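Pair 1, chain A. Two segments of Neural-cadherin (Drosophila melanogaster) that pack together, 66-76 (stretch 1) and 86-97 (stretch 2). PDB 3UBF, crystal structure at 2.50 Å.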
# COMPACT_ATOMS: atom_id res chain seq x y z
N GLU A 66 4.18 18.81 -18.49
CA GLU A 66 3.22 18.55 -19.55
C GLU A 66 3.00 17.05 -19.71
O GLU A 66 1.90 16.60 -20.04
CB GLU A 66 3.73 19.17 -20.85
CG GLU A 66 2.66 19.47 -21.89
CD GLU A 66 1.69 20.56 -21.45
OE1 GLU A 66 2.04 21.34 -20.54
OE2 GLU A 66 0.58 20.64 -22.03
N LYS A 67 4.07 16.28 -19.47
CA LYS A 67 4.07 14.81 -19.56
C LYS A 67 3.86 14.33 -20.99
O LYS A 67 3.12 13.37 -21.27
CB LYS A 67 3.07 14.19 -18.57
CG LYS A 67 3.38 14.55 -17.12
CD LYS A 67 4.81 14.16 -16.74
CE LYS A 67 5.22 14.70 -15.40
NZ LYS A 67 6.65 14.39 -15.18
N THR A 68 4.53 15.01 -21.90
CA THR A 68 4.39 14.74 -23.31
C THR A 68 5.76 14.67 -23.94
O THR A 68 6.69 15.35 -23.51
CB THR A 68 3.56 15.83 -24.02
OG1 THR A 68 4.17 17.11 -23.82
CG2 THR A 68 2.13 15.88 -23.47
N ILE A 69 5.89 13.81 -24.94
CA ILE A 69 7.02 13.89 -25.83
C ILE A 69 6.49 14.75 -26.96
O ILE A 69 5.62 14.34 -27.73
CB ILE A 69 7.53 12.52 -26.26
CG1 ILE A 69 8.14 11.82 -25.04
CG2 ILE A 69 8.59 12.67 -27.33
CD1 ILE A 69 8.19 10.34 -25.11
N ASP A 70 6.98 15.99 -26.99
CA ASP A 70 6.44 17.03 -27.85
C ASP A 70 7.52 17.46 -28.83
O ASP A 70 8.55 18.00 -28.44
CB ASP A 70 5.93 18.22 -27.01
CG ASP A 70 4.92 19.10 -27.76
OD1 ASP A 70 4.75 18.93 -28.98
OD2 ASP A 70 4.30 19.99 -27.11
N PHE A 71 7.28 17.22 -30.11
CA PHE A 71 8.27 17.51 -31.14
C PHE A 71 7.60 17.82 -32.46
O PHE A 71 6.42 17.56 -32.65
CB PHE A 71 9.26 16.34 -31.30
CG PHE A 71 8.61 15.05 -31.70
CD1 PHE A 71 7.93 14.28 -30.76
CD2 PHE A 71 8.66 14.61 -33.02
CE1 PHE A 71 7.32 13.07 -31.14
CE2 PHE A 71 8.06 13.41 -33.40
CZ PHE A 71 7.39 12.63 -32.46
N TRP A 72 8.39 18.37 -33.38
CA TRP A 72 7.93 18.71 -34.71
C TRP A 72 8.62 17.83 -35.74
O TRP A 72 9.73 17.35 -35.53
CB TRP A 72 8.21 20.18 -35.00
CG TRP A 72 7.29 21.15 -34.31
CD1 TRP A 72 7.38 21.58 -33.02
CD2 TRP A 72 6.17 21.83 -34.88
NE1 TRP A 72 6.37 22.47 -32.75
CE2 TRP A 72 5.61 22.65 -33.88
CE3 TRP A 72 5.57 21.82 -36.16
CZ2 TRP A 72 4.49 23.45 -34.10
CZ3 TRP A 72 4.45 22.63 -36.37
CH2 TRP A 72 3.92 23.43 -35.35
N VAL A 73 7.96 17.61 -36.87
CA VAL A 73 8.57 16.90 -37.98
C VAL A 73 8.52 17.76 -39.24
O VAL A 73 7.64 18.61 -39.40
CB VAL A 73 7.92 15.52 -38.22
CG1 VAL A 73 7.96 14.69 -36.93
CG2 VAL A 73 6.49 15.67 -38.72
N ILE A 74 9.49 17.55 -40.12
CA ILE A 74 9.53 18.17 -41.43
C ILE A 74 9.24 17.07 -42.44
O ILE A 74 9.85 15.99 -42.39
CB ILE A 74 10.89 18.87 -41.69
CG1 ILE A 74 10.87 20.31 -41.18
CG2 ILE A 74 11.28 18.85 -43.17
CD1 ILE A 74 10.72 20.46 -39.68
N ILE A 75 8.27 17.33 -43.32
CA ILE A 75 7.83 16.38 -44.34
C ILE A 75 8.14 16.95 -45.72
O ILE A 75 7.81 18.11 -46.02
CB ILE A 75 6.32 16.07 -44.18
CG1 ILE A 75 6.04 15.53 -42.78
CG2 ILE A 75 5.86 15.06 -45.23
CD1 ILE A 75 4.80 16.10 -42.14
N THR A 76 8.80 16.15 -46.56
CA THR A 76 9.27 16.64 -47.85
C THR A 76 9.19 15.56 -48.94
O THR A 76 8.68 14.48 -48.69
CB THR A 76 10.70 17.26 -47.72
OG1 THR A 76 11.05 17.95 -48.93
CG2 THR A 76 11.75 16.21 -47.43
N TYR A 86 9.46 22.91 -51.11
CA TYR A 86 8.07 23.02 -50.66
C TYR A 86 7.72 21.93 -49.63
O TYR A 86 7.22 20.86 -49.97
CB TYR A 86 7.11 22.97 -51.85
N THR A 87 8.00 22.23 -48.36
CA THR A 87 7.92 21.25 -47.27
C THR A 87 6.80 21.55 -46.28
O THR A 87 6.40 22.70 -46.09
CB THR A 87 9.25 21.17 -46.47
OG1 THR A 87 9.44 22.36 -45.71
CG2 THR A 87 10.45 20.96 -47.40
N ASP A 88 6.32 20.49 -45.63
CA ASP A 88 5.29 20.60 -44.60
C ASP A 88 5.88 20.45 -43.21
O ASP A 88 7.02 20.02 -43.05
CB ASP A 88 4.22 19.53 -44.81
CG ASP A 88 3.10 20.01 -45.68
OD1 ASP A 88 3.31 20.99 -46.42
OD2 ASP A 88 2.01 19.42 -45.61
N ASN A 89 5.08 20.82 -42.21
CA ASN A 89 5.46 20.77 -40.81
C ASN A 89 4.33 20.20 -39.99
O ASN A 89 3.17 20.54 -40.22
CB ASN A 89 5.80 22.17 -40.29
CG ASN A 89 6.90 22.84 -41.10
OD1 ASN A 89 8.04 22.37 -41.13
ND2 ASN A 89 6.56 23.94 -41.75
N GLN A 90 4.65 19.31 -39.06
CA GLN A 90 3.64 18.73 -38.20
C GLN A 90 4.14 18.52 -36.78
O GLN A 90 5.19 17.91 -36.55
CB GLN A 90 3.14 17.41 -38.77
CG GLN A 90 1.88 16.90 -38.11
CD GLN A 90 1.63 15.45 -38.43
OE1 GLN A 90 2.54 14.74 -38.83
NE2 GLN A 90 0.40 15.00 -38.24
N ARG A 91 3.36 19.02 -35.84
CA ARG A 91 3.65 18.85 -34.43
C ARG A 91 3.17 17.47 -33.99
O ARG A 91 2.09 17.02 -34.38
CB ARG A 91 2.96 19.95 -33.63
CG ARG A 91 3.45 20.10 -32.22
CD ARG A 91 2.74 21.26 -31.56
NE ARG A 91 3.06 21.37 -30.14
CZ ARG A 91 2.59 22.31 -29.33
NH1 ARG A 91 1.76 23.24 -29.78
NH2 ARG A 91 2.95 22.31 -28.05
N VAL A 92 4.00 16.80 -33.19
CA VAL A 92 3.62 15.52 -32.61
C VAL A 92 3.65 15.63 -31.09
O VAL A 92 4.65 16.07 -30.49
CB VAL A 92 4.53 14.37 -33.09
CG1 VAL A 92 3.94 13.02 -32.67
CG2 VAL A 92 4.71 14.40 -34.60
N ILE A 93 2.52 15.27 -30.48
CA ILE A 93 2.39 15.27 -29.02
C ILE A 93 2.02 13.87 -28.58
O ILE A 93 0.89 13.44 -28.75
CB ILE A 93 1.30 16.27 -28.52
CG1 ILE A 93 1.44 17.65 -29.19
CG2 ILE A 93 1.37 16.41 -27.00
CD1 ILE A 93 0.40 18.68 -28.72
N ILE A 94 3.00 13.16 -28.02
CA ILE A 94 2.75 11.85 -27.44
C ILE A 94 2.45 12.08 -25.98
O ILE A 94 3.35 12.41 -25.21
CB ILE A 94 3.98 10.93 -27.55
CG1 ILE A 94 4.39 10.71 -29.01
CG2 ILE A 94 3.72 9.59 -26.85
CD1 ILE A 94 5.82 10.19 -29.17
N LEU A 95 1.19 11.92 -25.59
CA LEU A 95 0.85 11.93 -24.17
C LEU A 95 1.33 10.62 -23.56
O LEU A 95 0.91 9.56 -23.99
CB LEU A 95 -0.65 12.09 -23.97
CG LEU A 95 -1.08 12.20 -22.50
CD1 LEU A 95 -0.56 13.50 -21.86
CD2 LEU A 95 -2.60 12.07 -22.35
N VAL A 96 2.23 10.71 -22.56
CA VAL A 96 2.80 9.53 -21.90
C VAL A 96 2.08 9.26 -20.58
O VAL A 96 1.94 10.14 -19.73
CB VAL A 96 4.32 9.69 -21.63
CG1 VAL A 96 4.91 8.47 -20.88
CG2 VAL A 96 5.07 9.93 -22.94
N LYS A 97 1.61 8.03 -20.43
CA LYS A 97 0.91 7.61 -19.23
C LYS A 97 1.84 6.79 -18.34
O LYS A 97 2.44 5.81 -18.78
CB LYS A 97 -0.35 6.81 -19.60
CG LYS A 97 -1.68 7.52 -19.29
CD LYS A 97 -1.76 8.98 -19.77
CE LYS A 97 -3.11 9.64 -19.40
NZ LYS A 97 -3.47 9.57 -17.94

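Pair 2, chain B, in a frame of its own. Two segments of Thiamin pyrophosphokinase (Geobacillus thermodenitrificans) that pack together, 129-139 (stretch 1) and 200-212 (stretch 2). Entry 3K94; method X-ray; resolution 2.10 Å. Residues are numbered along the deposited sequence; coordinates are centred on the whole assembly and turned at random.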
# COMPACT_ATOMS: atom_id res chain seq x y z
N ARG B 129 -8.70 -5.95 -7.18
CA ARG B 129 -8.65 -6.65 -8.47
C ARG B 129 -7.32 -7.36 -8.74
O ARG B 129 -7.26 -8.20 -9.63
CB ARG B 129 -8.94 -5.69 -9.62
CG ARG B 129 -7.98 -4.52 -9.68
CD ARG B 129 -8.32 -3.58 -10.82
NE ARG B 129 -7.37 -2.48 -10.90
CZ ARG B 129 -7.35 -1.60 -11.88
NH1 ARG B 129 -8.23 -1.70 -12.87
NH2 ARG B 129 -6.45 -0.62 -11.89
N GLN B 130 -6.27 -7.02 -8.00
CA GLN B 130 -4.92 -7.48 -8.33
C GLN B 130 -4.15 -8.10 -7.17
O GLN B 130 -2.99 -8.51 -7.34
CB GLN B 130 -4.06 -6.30 -8.82
CG GLN B 130 -4.16 -5.99 -10.26
CD GLN B 130 -3.20 -4.88 -10.66
OE1 GLN B 130 -3.54 -3.71 -10.62
NE2 GLN B 130 -1.98 -5.26 -11.05
N ASN B 131 -4.77 -8.14 -5.99
CA ASN B 131 -4.05 -8.51 -4.78
C ASN B 131 -4.90 -9.21 -3.76
O ASN B 131 -6.09 -8.95 -3.65
CB ASN B 131 -3.50 -7.26 -4.08
CG ASN B 131 -2.58 -6.44 -4.97
OD1 ASN B 131 -1.37 -6.64 -4.96
ND2 ASN B 131 -3.15 -5.50 -5.71
N VAL B 132 -4.27 -10.05 -2.96
CA VAL B 132 -4.84 -10.46 -1.70
C VAL B 132 -3.72 -10.30 -0.68
O VAL B 132 -2.62 -10.81 -0.86
CB VAL B 132 -5.40 -11.90 -1.72
CG1 VAL B 132 -4.35 -12.86 -2.26
CG2 VAL B 132 -5.81 -12.32 -0.33
N LEU B 133 -3.99 -9.55 0.37
CA LEU B 133 -2.98 -9.25 1.37
C LEU B 133 -3.44 -9.81 2.71
O LEU B 133 -4.61 -9.67 3.07
CB LEU B 133 -2.71 -7.74 1.43
CG LEU B 133 -1.65 -7.18 2.40
CD1 LEU B 133 -1.23 -5.80 1.96
CD2 LEU B 133 -2.18 -7.14 3.83
N THR B 134 -2.52 -10.48 3.40
CA THR B 134 -2.80 -11.11 4.67
C THR B 134 -1.58 -10.98 5.58
O THR B 134 -0.45 -10.85 5.11
CB THR B 134 -3.13 -12.62 4.52
OG1 THR B 134 -2.07 -13.30 3.81
CG2 THR B 134 -4.44 -12.83 3.78
N VAL B 135 -1.82 -11.02 6.89
CA VAL B 135 -0.73 -11.02 7.87
C VAL B 135 -0.89 -12.24 8.77
O VAL B 135 -2.01 -12.71 8.99
CB VAL B 135 -0.69 -9.71 8.70
CG1 VAL B 135 -0.55 -8.49 7.77
CG2 VAL B 135 -1.93 -9.60 9.55
N HIS B 136 0.22 -12.75 9.29
CA HIS B 136 0.20 -14.05 9.96
C HIS B 136 1.08 -14.10 11.21
O HIS B 136 2.17 -13.52 11.26
CB HIS B 136 0.66 -15.15 9.00
CG HIS B 136 -0.20 -15.28 7.79
ND1 HIS B 136 0.09 -14.65 6.59
CD2 HIS B 136 -1.36 -15.95 7.59
CE1 HIS B 136 -0.85 -14.94 5.71
NE2 HIS B 136 -1.75 -15.71 6.29
N LEU B 137 0.60 -14.85 12.20
CA LEU B 137 1.37 -15.17 13.39
C LEU B 137 2.03 -16.54 13.17
O LEU B 137 1.71 -17.22 12.19
CB LEU B 137 0.46 -15.19 14.62
CG LEU B 137 -0.27 -13.85 14.88
CD1 LEU B 137 -1.13 -13.91 16.15
CD2 LEU B 137 0.71 -12.67 14.97
N PRO B 138 2.96 -16.94 14.05
CA PRO B 138 3.62 -18.22 13.81
C PRO B 138 2.65 -19.39 13.65
O PRO B 138 1.58 -19.44 14.26
CB PRO B 138 4.50 -18.40 15.06
CG PRO B 138 4.81 -16.99 15.49
CD PRO B 138 3.54 -16.21 15.20
N GLY B 139 3.04 -20.33 12.79
CA GLY B 139 2.23 -21.49 12.48
C GLY B 139 2.61 -22.00 11.11
O GLY B 139 3.61 -21.56 10.53
N SER B 200 8.38 -19.96 13.05
CA SER B 200 8.20 -20.27 14.47
C SER B 200 8.13 -19.02 15.34
O SER B 200 7.65 -19.06 16.46
CB SER B 200 9.35 -21.16 14.97
OG SER B 200 10.55 -20.41 15.01
N GLU B 201 8.63 -17.90 14.82
CA GLU B 201 8.62 -16.65 15.56
C GLU B 201 8.33 -15.46 14.67
O GLU B 201 8.71 -15.45 13.50
CB GLU B 201 9.97 -16.41 16.24
CG GLU B 201 10.28 -17.35 17.37
CD GLU B 201 11.55 -16.95 18.10
OE1 GLU B 201 12.05 -15.84 17.83
OE2 GLU B 201 12.03 -17.75 18.92
N GLY B 202 7.67 -14.45 15.24
CA GLY B 202 7.49 -13.18 14.57
C GLY B 202 6.15 -13.01 13.88
O GLY B 202 5.20 -13.75 14.14
N ILE B 203 6.09 -12.02 12.98
CA ILE B 203 4.86 -11.66 12.29
C ILE B 203 5.16 -11.39 10.83
O ILE B 203 6.03 -10.58 10.52
CB ILE B 203 4.22 -10.40 12.89
CG1 ILE B 203 4.04 -10.54 14.40
CG2 ILE B 203 2.88 -10.10 12.22
CD1 ILE B 203 3.33 -9.36 15.01
N LEU B 204 4.42 -12.03 9.94
CA LEU B 204 4.80 -12.03 8.53
C LEU B 204 3.65 -11.65 7.61
O LEU B 204 2.53 -12.15 7.77
CB LEU B 204 5.33 -13.41 8.14
CG LEU B 204 5.86 -13.57 6.72
CD1 LEU B 204 7.26 -12.97 6.64
CD2 LEU B 204 5.89 -15.04 6.33
N MSE B 205 3.94 -10.80 6.64
CA MSE B 205 2.94 -10.41 5.67
C MSE B 205 3.08 -11.19 4.38
O MSE B 205 4.19 -11.32 3.85
CB MSE B 205 3.04 -8.91 5.38
CG MSE B 205 2.09 -8.43 4.30
SE MSE B 205 2.14 -6.49 3.98
CE MSE B 205 4.07 -6.23 3.87
N MSE B 206 1.98 -11.71 3.86
CA MSE B 206 1.99 -12.29 2.52
C MSE B 206 1.13 -11.50 1.55
O MSE B 206 0.00 -11.15 1.85
CB MSE B 206 1.52 -13.75 2.52
CG MSE B 206 1.49 -14.34 1.10
SE MSE B 206 0.94 -16.24 0.97
CE MSE B 206 -0.81 -16.14 1.89
N ILE B 207 1.68 -11.21 0.38
CA ILE B 207 0.89 -10.65 -0.70
C ILE B 207 0.94 -11.55 -1.93
O ILE B 207 2.02 -11.88 -2.41
CB ILE B 207 1.34 -9.22 -1.06
CG1 ILE B 207 1.15 -8.29 0.13
CG2 ILE B 207 0.56 -8.72 -2.28
CD1 ILE B 207 1.93 -6.97 0.03
N ARG B 208 -0.22 -11.98 -2.39
CA ARG B 208 -0.33 -12.71 -3.65
C ARG B 208 -0.93 -11.74 -4.63
O ARG B 208 -1.94 -11.11 -4.35
CB ARG B 208 -1.20 -13.96 -3.53
CG ARG B 208 -0.72 -14.98 -2.50
CD ARG B 208 -1.65 -16.19 -2.44
NE ARG B 208 -1.49 -17.06 -3.60
CZ ARG B 208 -2.15 -18.21 -3.80
NH1 ARG B 208 -3.03 -18.66 -2.91
NH2 ARG B 208 -1.92 -18.90 -4.90
N SER B 209 -0.31 -11.59 -5.79
CA SER B 209 -0.77 -10.58 -6.71
C SER B 209 -0.75 -11.05 -8.15
O SER B 209 -0.27 -12.14 -8.46
CB SER B 209 0.07 -9.31 -6.56
OG SER B 209 1.45 -9.57 -6.75
N SER B 210 -1.28 -10.21 -9.03
CA SER B 210 -1.28 -10.46 -10.45
C SER B 210 -1.05 -9.13 -11.16
O SER B 210 -1.12 -8.07 -10.54
CB SER B 210 -2.63 -11.05 -10.87
OG SER B 210 -2.94 -10.66 -12.19
N ASP B 211 -0.75 -9.18 -12.45
CA ASP B 211 -0.76 -7.97 -13.29
C ASP B 211 -1.18 -8.36 -14.71
O ASP B 211 -1.48 -9.53 -14.97
CB ASP B 211 0.60 -7.24 -13.26
CG ASP B 211 1.78 -8.17 -13.55
OD1 ASP B 211 1.58 -9.24 -14.16
OD2 ASP B 211 2.92 -7.80 -13.17
N SER B 212 -1.23 -7.39 -15.63
CA SER B 212 -1.65 -7.67 -17.00
C SER B 212 -0.95 -8.90 -17.56
O SER B 212 -1.58 -9.78 -18.15
CB SER B 212 -1.37 -6.47 -17.90
OG SER B 212 0.01 -6.15 -17.89

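Where do the two pairs differ most sharply? At one matched cross-strand position, pair 1 places charge and pair 2 places only apolar atoms. In pair 1, A:Asp70 and A:Arg91 form a salt bridge, with A:Arg91 NH2 2.8 Å from A:Asp70 OD2 and A:Arg91 NE donating to A:Asp70 OD1 at 3.2 Å. Two roughly linear hydrogen bonds hold the carboxylate against the edge of the guanidinium. In pair 2 the matching residues are B:Leu133 and B:Met205, a selenomethionine, and B:Leu133 CD1 lies 4.0 Å from B:Met205 SE. The diagonal is the same, but here it is bridged by apolar contact.

What backbone do they share? Each is a pair of neighbouring antiparallel strands, with N-to-C directions 156° apart in pair 1 and 160° in pair 2, and fourteen central residues superpose with an RMSD of 0.4 Å. Hydrogen-bonded and non-hydrogen-bonded pairs alternate in the same register. A:Phe71 faces A:Val92 as B:Thr134 faces B:Met206, each through two backbone bonds: A:Val92 N to A:Phe71 O is 2.6 Å, and B:Met206 N to B:Thr134 O is 2.9 Å.

How is the face carrying those two hydrogen-bonded pairs filled? In pair 1 the ring of A:Phe71 reaches across the strands, and A:Val92 CB sits over its face, 3.4 Å from A:Phe71 CZ, while A:Ile94 CD1 meets the ring edge 3.8 Å from A:Phe71 CE1. B:Thr134 has no ring to offer; instead the long side chain of B:Met206 extends, bringing its CE to 3.7 Å from B:Thr134 OG1 and 4.0 Å from B:His136 CE1. At this central pair, the larger side chain comes from the first strand in pair 1 (A:Phe71 against A:Val92) and from the second in pair 2 (B:Met206 against B:Thr134), although B:His136 adds its ring to the same face in pair 2. A:Ile94 is matched by B:Arg208, whose CB still packs 3.6 Å from B:Val132 CG1 although the end of its side chain leads away.

What happens beside the salt bridge, and further along at A:Ile75 and its counterpart? A:Trp72 lays its indole against the aliphatic part of A:Arg91, with A:Arg91 CG 3.7 Å from A:Trp72 CE2, so one arginine serves both a charge and an aromatic face. The smaller B:Val135, at the tryptophan's position, meets B:Met205 more loosely, its CG1 4.3 Å from B:Met205 CB. Further along, A:Ile75 N donates to A:Asp88 O at 3.0 Å. Its counterpart B:Pro138 has no amide hydrogen to give, and its CD instead rests 3.2 Å from B:Gly202 O.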